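Long-range contact in proline dehydrogenase (Bradyrhizobium japonicum USDA 110, PDB 3HAZ), which probably oxidises proline to glutamate in two steps, using an FAD-dependent proline dehydrogenase and an NAD-dependent aldehyde dehydrogenase joined in one chain: residues Ala229-Ser241 with His273-Arg286. Numbering follows the deposited sequence.
Sequences ALPDRPGISVKLS and HDLNFTVDAEEADR. With FAD (flavin-adenine dinucleotide), chain C; SO4 (sulfate ion), chain K.
The guanidinium of Arg-233 turns its edge to the turn after helix 252-272: His-273 O lies in the guanidinium plane and accepts from NE and NH1, NH1 at 3.0 Å, while Asp-274 O takes a weak bond from NE. A bend at chi3 (72°) swings this edge onto the carbonyls; NH2 serves His-228 O. At the far end, Ser-241 CB lies 3.3 Å above one face of the Arg-286 guanidinium, offset toward the rim; that group also bonds Phe-247 and Glu-283. Between them, strands 235-238 and 276-279 run parallel, 18° apart, with a nearly straight bond from Thr-278 N to Ile-236 O (172°). Phe-277 and Ile-236 run side by side, pointing the same way, Ile-236 CG2 approaching the ring obliquely, 3.6 Å from Phe-277 CD1, on the barrel's outer side, where helix 204-223 covers Ile-236. An alanine in place of Arg-233 would probably leave His-273 O without either guanidinium donor and the Asp-274 carboxylate without its facing charge. Both Glu-282 oxygens use syn lone pairs, OE1 for Ser-241 OG (2.7 Å), OE2 for Ser-241 N (3.2 Å). Lys-239 NZ salt-bridges Asp-280 OD2 from the anti side, tilted from the carboxylate plane, at 2.8 Å; OD1 pairs with Arg-341. Ala-281 N and O pair with flavin O4 and N3, placing this TIM-barrel charge network beside the FAD site.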
# COMPACT_ATOMS: atom_id res chain seq x y z
N ALA A 229 19.09 64.27 21.43
CA ALA A 229 18.85 63.44 22.61
C ALA A 229 18.47 62.03 22.18
O ALA A 229 18.11 61.80 21.03
CB ALA A 229 17.75 64.05 23.46
N LEU A 230 18.55 61.08 23.12
CA LEU A 230 17.96 59.77 22.93
C LEU A 230 16.50 59.98 22.56
O LEU A 230 15.85 60.86 23.10
CB LEU A 230 18.03 58.97 24.23
CG LEU A 230 19.08 57.87 24.44
CD1 LEU A 230 20.23 57.93 23.45
CD2 LEU A 230 19.58 57.91 25.87
N PRO A 231 15.97 59.14 21.66
CA PRO A 231 16.57 57.92 21.14
C PRO A 231 17.46 58.18 19.94
O PRO A 231 17.98 57.23 19.35
CB PRO A 231 15.36 57.10 20.68
CG PRO A 231 14.15 58.05 20.77
CD PRO A 231 14.68 59.42 21.01
N ASP A 232 17.64 59.45 19.57
CA ASP A 232 18.35 59.77 18.34
C ASP A 232 19.86 59.88 18.55
O ASP A 232 20.48 60.85 18.11
CB ASP A 232 17.79 61.05 17.71
CG ASP A 232 18.19 61.21 16.25
OD1 ASP A 232 18.57 60.21 15.62
OD2 ASP A 232 18.12 62.35 15.74
N ARG A 233 20.42 58.90 19.24
CA ARG A 233 21.87 58.76 19.39
C ARG A 233 22.24 57.31 19.09
O ARG A 233 21.38 56.44 19.13
CB ARG A 233 22.31 59.16 20.80
CG ARG A 233 21.96 60.60 21.17
CD ARG A 233 22.34 60.94 22.60
NE ARG A 233 23.79 61.06 22.80
CZ ARG A 233 24.53 62.07 22.34
NH1 ARG A 233 25.83 62.11 22.58
NH2 ARG A 233 23.96 63.05 21.63
N PRO A 234 23.52 57.05 18.80
CA PRO A 234 23.92 55.69 18.40
C PRO A 234 23.96 54.72 19.57
O PRO A 234 23.99 55.12 20.74
CB PRO A 234 25.35 55.89 17.85
CG PRO A 234 25.52 57.38 17.71
CD PRO A 234 24.64 57.99 18.74
N GLY A 235 23.95 53.43 19.24
CA GLY A 235 24.00 52.39 20.24
C GLY A 235 25.16 51.42 20.06
O GLY A 235 25.82 51.38 19.01
N ILE A 236 25.42 50.65 21.10
CA ILE A 236 26.37 49.57 21.02
C ILE A 236 25.72 48.31 21.60
O ILE A 236 24.98 48.39 22.58
CB ILE A 236 27.67 49.91 21.79
CG1 ILE A 236 28.74 48.85 21.54
CG2 ILE A 236 27.39 50.08 23.29
CD1 ILE A 236 30.13 49.28 21.99
N SER A 237 25.98 47.17 20.97
CA SER A 237 25.50 45.88 21.45
C SER A 237 26.63 45.11 22.10
O SER A 237 27.74 45.06 21.57
CB SER A 237 24.92 45.04 20.31
OG SER A 237 23.62 45.47 19.96
N VAL A 238 26.32 44.49 23.24
CA VAL A 238 27.31 43.80 24.06
C VAL A 238 26.81 42.41 24.43
O VAL A 238 25.61 42.23 24.65
CB VAL A 238 27.58 44.62 25.33
CG1 VAL A 238 28.11 43.74 26.45
CG2 VAL A 238 28.54 45.77 25.02
N LYS A 239 27.72 41.44 24.49
CA LYS A 239 27.38 40.07 24.88
C LYS A 239 28.06 39.66 26.19
O LYS A 239 29.28 39.72 26.32
CB LYS A 239 27.78 39.08 23.79
CG LYS A 239 26.77 38.95 22.65
CD LYS A 239 27.26 37.94 21.62
CE LYS A 239 26.23 37.74 20.52
NZ LYS A 239 25.87 39.02 19.87
N LEU A 240 27.26 39.24 27.16
CA LEU A 240 27.81 38.82 28.45
C LEU A 240 28.85 37.71 28.29
O LEU A 240 29.83 37.68 29.02
CB LEU A 240 26.71 38.38 29.41
CG LEU A 240 25.67 39.47 29.66
CD1 LEU A 240 24.56 39.01 30.60
CD2 LEU A 240 26.35 40.72 30.21
N SER A 241 28.65 36.79 27.34
CA SER A 241 29.58 35.68 27.19
C SER A 241 30.96 36.16 26.73
O SER A 241 31.96 35.48 26.91
CB SER A 241 29.04 34.59 26.25
OG SER A 241 29.07 35.01 24.89
N HIS A 273 28.52 59.23 27.33
CA HIS A 273 28.25 59.76 25.99
C HIS A 273 26.76 59.72 25.70
O HIS A 273 26.34 59.98 24.56
CB HIS A 273 29.01 58.99 24.91
CG HIS A 273 30.48 59.25 24.92
ND1 HIS A 273 31.02 60.51 24.83
CD2 HIS A 273 31.54 58.39 25.00
CE1 HIS A 273 32.34 60.43 24.86
NE2 HIS A 273 32.68 59.16 24.97
N ASP A 274 25.97 59.39 26.71
CA ASP A 274 24.52 59.29 26.59
C ASP A 274 24.11 58.39 25.43
O ASP A 274 23.29 58.78 24.60
CB ASP A 274 23.90 60.68 26.42
CG ASP A 274 22.40 60.69 26.68
OD1 ASP A 274 21.94 59.85 27.48
OD2 ASP A 274 21.70 61.53 26.08
N LEU A 275 24.69 57.19 25.39
CA LEU A 275 24.43 56.25 24.30
C LEU A 275 23.35 55.23 24.67
O LEU A 275 23.03 55.04 25.83
CB LEU A 275 25.72 55.50 23.93
CG LEU A 275 26.94 56.33 23.48
CD1 LEU A 275 28.12 55.39 23.23
CD2 LEU A 275 26.62 57.17 22.24
N ASN A 276 22.79 54.59 23.65
CA ASN A 276 21.99 53.39 23.84
C ASN A 276 22.96 52.23 24.09
O ASN A 276 23.89 52.01 23.31
CB ASN A 276 21.14 53.15 22.60
CG ASN A 276 20.23 51.91 22.72
OD1 ASN A 276 19.87 51.30 21.72
ND2 ASN A 276 19.86 51.56 23.95
N PHE A 277 22.75 51.49 25.17
CA PHE A 277 23.63 50.39 25.56
C PHE A 277 22.80 49.11 25.72
O PHE A 277 22.02 48.99 26.66
CB PHE A 277 24.34 50.76 26.87
CG PHE A 277 25.37 49.76 27.32
CD1 PHE A 277 26.68 49.83 26.84
CD2 PHE A 277 25.04 48.77 28.22
CE1 PHE A 277 27.63 48.92 27.26
CE2 PHE A 277 25.99 47.85 28.65
CZ PHE A 277 27.28 47.92 28.17
N THR A 278 22.97 48.16 24.81
CA THR A 278 22.10 46.98 24.77
C THR A 278 22.85 45.69 25.05
O THR A 278 23.82 45.37 24.36
CB THR A 278 21.37 46.85 23.40
OG1 THR A 278 20.82 48.11 23.02
CG2 THR A 278 20.25 45.82 23.49
N VAL A 279 22.39 44.95 26.06
CA VAL A 279 22.90 43.60 26.33
C VAL A 279 22.16 42.57 25.47
O VAL A 279 20.96 42.36 25.61
CB VAL A 279 22.76 43.23 27.83
CG1 VAL A 279 23.37 41.84 28.10
CG2 VAL A 279 23.42 44.30 28.71
N ASP A 280 22.90 41.93 24.56
CA ASP A 280 22.29 40.96 23.65
C ASP A 280 21.74 39.77 24.42
O ASP A 280 22.17 39.49 25.55
CB ASP A 280 23.33 40.46 22.63
CG ASP A 280 23.65 41.50 21.55
OD1 ASP A 280 22.92 42.52 21.43
OD2 ASP A 280 24.64 41.30 20.82
N ALA A 281 20.79 39.07 23.81
CA ALA A 281 20.26 37.84 24.38
C ALA A 281 20.91 36.66 23.68
O ALA A 281 21.04 36.65 22.45
CB ALA A 281 18.76 37.79 24.23
N GLU A 282 21.33 35.66 24.45
CA GLU A 282 22.04 34.51 23.90
C GLU A 282 21.25 33.22 24.11
O GLU A 282 20.02 33.22 23.99
CB GLU A 282 23.47 34.45 24.47
CG GLU A 282 24.22 35.78 24.23
CD GLU A 282 25.66 35.78 24.68
OE1 GLU A 282 26.51 35.16 24.00
OE2 GLU A 282 25.96 36.42 25.71
N GLU A 283 21.92 32.12 24.44
CA GLU A 283 21.23 30.83 24.54
C GLU A 283 20.24 30.81 25.70
O GLU A 283 20.39 31.54 26.69
CB GLU A 283 22.22 29.68 24.67
CG GLU A 283 23.21 29.56 23.53
CD GLU A 283 24.42 30.48 23.69
OE1 GLU A 283 24.43 31.33 24.60
OE2 GLU A 283 25.36 30.35 22.89
N ALA A 284 19.24 29.94 25.59
CA ALA A 284 18.20 29.84 26.60
C ALA A 284 18.74 29.46 27.98
O ALA A 284 18.19 29.89 29.00
CB ALA A 284 17.12 28.84 26.16
N ASP A 285 19.79 28.65 28.02
CA ASP A 285 20.33 28.21 29.30
C ASP A 285 21.09 29.33 30.01
O ASP A 285 21.48 29.19 31.17
CB ASP A 285 21.15 26.92 29.20
CG ASP A 285 22.43 27.08 28.40
OD1 ASP A 285 22.74 28.21 27.96
OD2 ASP A 285 23.13 26.06 28.20
N ARG A 286 21.28 30.45 29.32
CA ARG A 286 21.93 31.62 29.92
C ARG A 286 20.94 32.74 30.26
O ARG A 286 21.34 33.77 30.80
CB ARG A 286 23.03 32.15 28.99
CG ARG A 286 24.28 31.26 28.94
CD ARG A 286 25.17 31.64 27.77
NE ARG A 286 26.58 31.33 28.00
CZ ARG A 286 27.51 31.33 27.05
NH1 ARG A 286 27.17 31.61 25.79
NH2 ARG A 286 28.77 31.05 27.35
PA FAD C . 11.78 36.01 10.00
O1A FAD C . 12.14 35.26 8.60
O2A FAD C . 10.42 36.54 10.03
O5B FAD C . 11.93 34.94 11.22
C5B FAD C . 13.12 34.21 11.31
C4B FAD C . 13.19 33.49 12.66
O4B FAD C . 11.93 32.83 13.23
C3B FAD C . 14.32 32.97 13.31
O3B FAD C . 15.50 33.76 13.34
C2B FAD C . 13.78 32.32 14.55
O2B FAD C . 13.92 33.02 15.77
C1B FAD C . 12.39 31.92 14.20
N9A FAD C . 12.17 30.58 13.67
C8A FAD C . 12.64 30.05 12.47
N7A FAD C . 12.14 28.78 12.37
C5A FAD C . 11.36 28.53 13.52
C6A FAD C . 10.57 27.33 13.97
N6A FAD C . 10.53 26.12 13.16
N1A FAD C . 9.90 27.36 15.10
C2A FAD C . 9.91 28.52 15.90
N3A FAD C . 10.67 29.67 15.47
C4A FAD C . 11.37 29.64 14.29
N1 FAD C . 18.60 37.35 18.29
C2 FAD C . 18.99 36.86 19.51
O2 FAD C . 18.73 35.54 19.83
N3 FAD C . 19.72 37.69 20.42
C4 FAD C . 20.02 38.98 20.08
O4 FAD C . 20.68 39.82 20.99
C4X FAD C . 19.60 39.51 18.81
N5 FAD C . 19.92 40.92 18.42
C5X FAD C . 19.50 41.41 17.16
C6 FAD C . 19.81 42.80 16.79
C7 FAD C . 19.39 43.29 15.53
C7M FAD C . 19.74 44.72 15.14
C8 FAD C . 18.63 42.42 14.60
C8M FAD C . 18.17 42.93 13.22
C9 FAD C . 18.34 41.10 14.96
C9A FAD C . 18.78 40.57 16.27
N10 FAD C . 18.47 39.19 16.66
C10 FAD C . 18.90 38.70 17.94
C1' FAD C . 17.57 38.32 15.84
C2' FAD C . 18.26 37.40 14.80
O2' FAD C . 19.60 37.84 14.58
C3' FAD C . 17.42 37.37 13.52
O3' FAD C . 17.63 38.57 12.77
C4' FAD C . 15.88 37.21 13.80
O4' FAD C . 15.50 36.23 14.70
C5' FAD C . 15.05 37.15 12.48
O5' FAD C . 13.71 37.55 12.66
P FAD C . 12.94 38.26 11.37
O1P FAD C . 11.43 38.78 11.84
O2P FAD C . 13.77 39.36 10.86
O3P FAD C . 12.92 37.15 10.17
S SO4 K . 22.87 38.41 16.92
O1 SO4 K . 21.89 39.35 16.38
O2 SO4 K . 22.53 37.08 16.44
O3 SO4 K . 24.21 38.78 16.45
O4 SO4 K . 22.84 38.44 18.38
O HOH W 1 19.15 62.06 25.87
O HOH W 2 22.12 49.49 20.95
O HOH W 3 24.40 38.13 26.70